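Local coordinates for prokaryotic transcription elongation factor GreA/GreB (Nitrosomonas europaea, PDB 2PN0), which probably binds RNA polymerase and influences transcription, being akin to the GreA and GreB elongation factors, at residues R64-S69 with R123-T128; I9-L14 with A39-A44. One frame throughout, in Å; residues are numbered along the deposited sequence. Where two conformers were deposited one is given.

Contact 1 of 2, residues R64-S69 with R123-T128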
loop_
_atom_site.group_PDB
_atom_site.type_symbol
_atom_site.label_atom_id
_atom_site.label_comp_id
_atom_site.label_asym_id
_atom_site.label_seq_id
_atom_site.Cartn_x
_atom_site.Cartn_y
_atom_site.Cartn_z
ATOM N N ARG A 64 -9.400 -7.405 -10.060
ATOM C CA ARG A 64 -9.296 -8.784 -9.569
ATOM C C ARG A 64 -7.894 -9.294 -9.832
ATOM O O ARG A 64 -7.419 -9.178 -10.960
ATOM C CB ARG A 64 -10.311 -9.671 -10.296
ATOM C CG ARG A 64 -10.332 -11.085 -9.812
ATOM C CD ARG A 64 -11.646 -11.694 -10.182
ATOM N NE ARG A 64 -11.783 -13.092 -9.843
ATOM C CZ ARG A 64 -11.931 -13.601 -8.613
ATOM N NH1 ARG A 64 -11.900 -12.833 -7.527
ATOM N NH2 ARG A 64 -12.094 -14.920 -8.468
ATOM N N PHE A 65 -7.247 -9.847 -8.808
ATOM C CA PHE A 65 -5.873 -10.307 -8.901
ATOM C C PHE A 65 -5.774 -11.779 -8.617
ATOM O O PHE A 65 -6.523 -12.296 -7.774
ATOM C CB PHE A 65 -5.016 -9.672 -7.796
ATOM C CG PHE A 65 -4.912 -8.188 -7.866
ATOM C CD1 PHE A 65 -3.918 -7.581 -8.644
ATOM C CD2 PHE A 65 -5.795 -7.390 -7.123
ATOM C CE1 PHE A 65 -3.792 -6.199 -8.696
ATOM C CE2 PHE A 65 -5.706 -5.971 -7.178
ATOM C CZ PHE A 65 -4.683 -5.392 -7.951
ATOM N N ARG A 66 -4.838 -12.467 -9.279
ATOM C CA ARG A 66 -4.477 -13.827 -8.879
ATOM C C ARG A 66 -3.023 -13.829 -8.403
ATOM O O ARG A 66 -2.150 -13.253 -9.062
ATOM C CB ARG A 66 -4.664 -14.856 -10.003
ATOM C CG ARG A 66 -4.620 -16.310 -9.488
ATOM C CD ARG A 66 -4.668 -17.388 -10.581
ATOM N NE ARG A 66 -5.898 -17.353 -11.383
ATOM C CZ ARG A 66 -5.978 -16.834 -12.611
ATOM N NH1 ARG A 66 -4.897 -16.291 -13.184
ATOM N NH2 ARG A 66 -7.138 -16.845 -13.269
ATOM N N VAL A 67 -2.784 -14.451 -7.256
ATOM C CA VAL A 67 -1.423 -14.577 -6.758
ATOM C C VAL A 67 -0.743 -15.679 -7.558
ATOM O O VAL A 67 -1.322 -16.758 -7.795
ATOM C CB VAL A 67 -1.377 -14.887 -5.249
ATOM C CG1 VAL A 67 -2.145 -13.824 -4.463
ATOM C CG2 VAL A 67 -1.956 -16.225 -4.986
ATOM N N GLU A 68 0.484 -15.439 -8.003
ATOM C CA GLU A 68 1.122 -16.514 -8.761
ATOM C C GLU A 68 1.411 -17.801 -7.972
ATOM O O GLU A 68 1.111 -18.883 -8.490
ATOM C CB GLU A 68 2.276 -16.052 -9.667
ATOM C CG GLU A 68 3.503 -15.491 -8.985
ATOM C CD GLU A 68 4.763 -15.878 -9.733
ATOM O OE1 GLU A 68 5.609 -16.509 -9.096
ATOM O OE2 GLU A 68 4.906 -15.602 -10.950
ATOM N N SER A 69 1.912 -17.714 -6.724
ATOM C CA SER A 69 2.246 -18.946 -5.927
ATOM C C SER A 69 1.074 -19.861 -5.555
ATOM O O SER A 69 1.244 -21.089 -5.463
ATOM C CB SER A 69 3.006 -18.608 -4.636
ATOM O OG SER A 69 2.164 -17.939 -3.708
ATOM N N ARG A 123 -1.196 -11.118 -10.780
ATOM C CA ARG A 123 -1.565 -10.669 -12.101
ATOM C C ARG A 123 -2.976 -10.141 -12.050
ATOM O O ARG A 123 -3.824 -10.710 -11.375
ATOM C CB ARG A 123 -1.513 -11.855 -13.084
ATOM C CG ARG A 123 -1.915 -11.502 -14.517
ATOM C CD ARG A 123 -2.044 -12.797 -15.348
ATOM N NE ARG A 123 -0.755 -13.486 -15.447
ATOM C CZ ARG A 123 -0.597 -14.693 -15.992
ATOM N NH1 ARG A 123 -1.666 -15.350 -16.457
ATOM N NH2 ARG A 123 0.616 -15.255 -16.058
ATOM N N ILE A 124 -3.236 -9.078 -12.800
ATOM C CA ILE A 124 -4.583 -8.565 -12.888
ATOM C C ILE A 124 -5.387 -9.461 -13.805
ATOM O O ILE A 124 -5.095 -9.562 -15.005
ATOM C CB ILE A 124 -4.618 -7.117 -13.430
ATOM C CG1 ILE A 124 -3.890 -6.152 -12.449
ATOM C CG2 ILE A 124 -6.099 -6.697 -13.707
ATOM C CD1 ILE A 124 -3.674 -4.756 -12.979
ATOM N N VAL A 125 -6.386 -10.131 -13.228
ATOM C CA VAL A 125 -7.162 -11.114 -13.975
ATOM C C VAL A 125 -8.389 -10.477 -14.652
ATOM O O VAL A 125 -8.825 -10.940 -15.739
ATOM C CB VAL A 125 -7.514 -12.386 -13.128
ATOM C CG1 VAL A 125 -6.261 -13.105 -12.719
ATOM C CG2 VAL A 125 -8.314 -12.062 -11.946
ATOM N N GLU A 126 -8.894 -9.396 -14.063
ATOM C CA GLU A 126 -10.112 -8.715 -14.552
ATOM C C GLU A 126 -10.209 -7.322 -13.980
ATOM O O GLU A 126 -9.787 -7.071 -12.848
ATOM C CB GLU A 126 -11.359 -9.505 -14.127
ATOM C CG GLU A 126 -12.664 -9.042 -14.803
ATOM C CD GLU A 126 -13.853 -9.921 -14.515
ATOM O OE1 GLU A 126 -13.749 -10.892 -13.721
ATOM O OE2 GLU A 126 -14.922 -9.608 -15.081
ATOM N N VAL A 127 -10.783 -6.419 -14.767
ATOM C CA VAL A 127 -11.067 -5.048 -14.318
ATOM C C VAL A 127 -12.572 -4.829 -14.511
ATOM O O VAL A 127 -13.101 -5.188 -15.547
ATOM C CB VAL A 127 -10.259 -4.059 -15.160
ATOM C CG1 VAL A 127 -10.600 -2.634 -14.778
ATOM C CG2 VAL A 127 -8.741 -4.307 -14.964
ATOM N N THR A 128 -13.256 -4.273 -13.514
ATOM C CA THR A 128 -14.694 -4.050 -13.602
ATOM C C THR A 128 -15.003 -2.672 -13.031
ATOM O O THR A 128 -14.403 -2.248 -12.056
ATOM C CB THR A 128 -15.458 -5.109 -12.806
ATOM O OG1 THR A 128 -14.951 -5.134 -11.468
ATOM C CG2 THR A 128 -15.283 -6.492 -13.432
#
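Arg64 faces both Val125 and Glu126 across two antiparallel strands, whose register slips by one residue here in a classic beta bulge. Arg64 O takes a hydrogen bond from Val125 N at 2.7 Å and a weak one from Glu126 N at 3.4 Å. In return Arg64 N gives a nearly straight bond to Glu126 O (2.8 Å, 175° at the hydrogen). Beyond the bulge, Arg66 and Arg123 form a regular hydrogen-bonded pair, N of each 2.9 Å from O of the other. Between these pairs Phe65 sits opposite Ile124 in a non-hydrogen-bonded pair, with Phe65 CA 3.2 Å from Arg123 O in a CA-H...O contact.

The bulge also turns the Val125 side chain toward the facing strand, and its two methyls part between two arginines. CG2, lodged between the backbone N and the carbonyl carbon, packs on CB and CG of Arg64, 3.5 Å from CB and closer still to CG. CG1 lies over one face of the Arg66 guanidinium, off toward its rim, 3.5 Å from NH1. In this conformer of Arg66 the chain is extended through CD and bends at chi3 (-62°), which turns NE aside. On the other face of the sheet Phe65 and Ile124 point the same way side by side, Phe65 CE1 meeting Ile124 CG1 at 3.8 Å.

Arg64 NH1 is hydrogen-bonded to the cysteinesulfonic acid at position 75, while Arg123 makes a salt bridge to Glu109. Strand 62-67 is an outer strand of a three-stranded antiparallel sheet, strand 119-128 its middle one and 109-113 the other outer one, within the GreA/GreB C-terminal region, related to FKBP. Phe65 also meets the ring of Phe74 and packs on Val122.

Contact 2 of 2, residues I9-L14 with A39-A44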
loop_
_atom_site.group_PDB
_atom_site.type_symbol
_atom_site.label_atom_id
_atom_site.label_comp_id
_atom_site.label_asym_id
_atom_site.label_seq_id
_atom_site.Cartn_x
_atom_site.Cartn_y
_atom_site.Cartn_z
ATOM N N ILE A 9 -0.614 6.857 -19.902
ATOM C CA ILE A 9 -1.820 6.194 -19.423
ATOM C C ILE A 9 -3.005 7.001 -19.941
ATOM O O ILE A 9 -2.835 8.151 -20.351
ATOM C CB ILE A 9 -1.870 6.069 -17.865
ATOM C CG1 ILE A 9 -1.929 7.463 -17.203
ATOM C CG2 ILE A 9 -0.709 5.158 -17.370
ATOM C CD1 ILE A 9 -2.449 7.490 -15.734
HETATM N N MSE A 10 -4.188 6.393 -19.919
HETATM C CA MSE A 10 -5.431 7.051 -20.299
HETATM C C MSE A 10 -6.276 7.269 -19.045
HETATM O O MSE A 10 -6.416 6.339 -18.226
HETATM C CB MSE A 10 -6.230 6.181 -21.286
HETATM C CG MSE A 10 -5.430 5.572 -22.427
HETATM SE SE MSE A 10 -6.510 4.520 -23.697
HETATM C CE MSE A 10 -7.911 5.821 -24.063
ATOM N N ILE A 11 -6.821 8.484 -18.908
ATOM C CA ILE A 11 -7.747 8.889 -17.830
ATOM C C ILE A 11 -8.928 9.614 -18.431
ATOM O O ILE A 11 -8.780 10.247 -19.473
ATOM C CB ILE A 11 -7.162 10.018 -16.935
ATOM C CG1 ILE A 11 -5.848 10.567 -17.495
ATOM C CG2 ILE A 11 -7.203 9.632 -15.459
ATOM C CD1 ILE A 11 -5.012 11.321 -16.475
ATOM N N SER A 12 -10.063 9.599 -17.731
ATOM C CA SER A 12 -11.185 10.432 -18.123
ATOM C C SER A 12 -10.892 11.858 -17.687
ATOM O O SER A 12 -10.063 12.090 -16.784
ATOM C CB SER A 12 -12.496 9.950 -17.494
ATOM O OG SER A 12 -12.587 10.352 -16.141
ATOM N N SER A 13 -11.583 12.789 -18.333
ATOM C CA SER A 13 -11.479 14.212 -18.015
ATOM C C SER A 13 -11.824 14.468 -16.545
ATOM O O SER A 13 -11.139 15.242 -15.868
ATOM C CB SER A 13 -12.403 15.022 -18.926
ATOM O OG SER A 13 -12.087 16.404 -18.884
ATOM N N LEU A 14 -12.897 13.820 -16.085
ATOM C CA LEU A 14 -13.384 13.892 -14.714
ATOM C C LEU A 14 -12.313 13.469 -13.736
ATOM O O LEU A 14 -12.027 14.180 -12.773
ATOM C CB LEU A 14 -14.602 12.978 -14.551
ATOM C CG LEU A 14 -15.372 12.873 -13.227
ATOM C CD1 LEU A 14 -15.601 14.241 -12.570
ATOM C CD2 LEU A 14 -16.707 12.164 -13.445
ATOM N N ALA A 39 3.854 13.096 -12.355
ATOM C CA ALA A 39 4.502 13.060 -13.660
ATOM C C ALA A 39 3.632 12.268 -14.647
ATOM O O ALA A 39 3.390 12.707 -15.803
ATOM C CB ALA A 39 5.892 12.439 -13.537
ATOM N N GLU A 40 3.166 11.109 -14.187
ATOM C CA GLU A 40 2.286 10.270 -14.963
ATOM C C GLU A 40 0.979 11.003 -15.344
ATOM O O GLU A 40 0.534 10.963 -16.490
ATOM C CB GLU A 40 2.018 9.003 -14.147
ATOM C CG GLU A 40 1.040 8.102 -14.742
ATOM C CD GLU A 40 0.901 6.859 -13.920
ATOM O OE1 GLU A 40 0.512 6.975 -12.722
ATOM O OE2 GLU A 40 1.178 5.785 -14.485
ATOM N N LEU A 41 0.386 11.703 -14.377
ATOM C CA LEU A 41 -0.807 12.524 -14.648
ATOM C C LEU A 41 -0.565 13.649 -15.648
ATOM O O LEU A 41 -1.420 13.920 -16.504
ATOM C CB LEU A 41 -1.409 13.076 -13.345
ATOM C CG LEU A 41 -2.073 12.004 -12.452
ATOM C CD1 LEU A 41 -2.480 12.557 -11.084
ATOM C CD2 LEU A 41 -3.321 11.387 -13.131
ATOM N N ALA A 42 0.587 14.310 -15.530
ATOM C CA ALA A 42 0.894 15.485 -16.355
ATOM C C ALA A 42 0.940 15.161 -17.840
ATOM O O ALA A 42 0.586 16.003 -18.679
ATOM C CB ALA A 42 2.210 16.091 -15.919
ATOM N N ARG A 43 1.374 13.947 -18.157
ATOM C CA ARG A 43 1.570 13.538 -19.549
ATOM C C ARG A 43 0.529 12.517 -20.023
ATOM O O ARG A 43 0.610 11.993 -21.153
ATOM C CB ARG A 43 2.963 12.959 -19.726
ATOM C CG ARG A 43 3.173 11.671 -18.971
ATOM C CD ARG A 43 4.565 11.142 -19.208
ATOM N NE ARG A 43 4.863 11.028 -20.638
ATOM C CZ ARG A 43 4.897 9.879 -21.304
ATOM N NH1 ARG A 43 4.660 8.733 -20.667
ATOM N NH2 ARG A 43 5.182 9.873 -22.604
ATOM N N ALA A 44 -0.450 12.242 -19.169
ATOM C CA ALA A 44 -1.503 11.299 -19.522
ATOM C C ALA A 44 -2.326 11.784 -20.725
ATOM O O ALA A 44 -2.408 12.991 -21.018
ATOM C CB ALA A 44 -2.407 11.058 -18.343
HETATM O O HOH W 1 0.870 8.915 -18.471
#
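Ile9 CG1 stands between its own backbone N and carbonyl carbon (chi1 64°), and Glu40 CG is anti to N (chi1 175°), torsions that bring the two side chains together at about a right angle. They meet in a beta-alpha-alpha-beta unit of the Rnk N-terminal region: strand 10-12, helices 13-25 and 34-42, then strand 45-47 returning parallel to the first. The contact joins Ile9, just before the first strand, and Ile11 within it to the end of the second helix and the residues after it.

Ile9 CD1 lies 3.7 Å from Glu40 CG, so the glutamate's aliphatic stem does the packing, while its OE2 comes beside Ile9 CG2 at 3.5 Å. Ile9 CG1 meets the methyl of Ala44, CB, at 3.8 Å. In the conformer given, Ile11 CD1 lies by Leu41 CD2 and by the same methyl; the second approach is too short to be trusted, and both depend on that conformer. Leu41 also packs on Leu19 and Leu23 of helix 13-25. Glu40 also packs on Gly116 of the second subunit. One water bridges the backbones, accepting from Ile9 N at 2.9 Å and donating to Glu40 O at 2.9 Å.

Contacts 1 and 2 lie on opposite sides of the chain's centre, their own centres about 23 Å apart and their nearest atoms about 10 Å apart, without touching. They follow each other along the chain: 9-14 with 39-44 is complete before 64-69 opens. Each belongs to a different family region, contact 2 to the Rnk N-terminal part and contact 1 to the GreA/GreB C-terminal part. No direct hydrogen bond crosses contact 2, whereas contact 1 pairs two strands through their main chains. The second subunit reaches contact 2 but does not touch the two segments of contact 1.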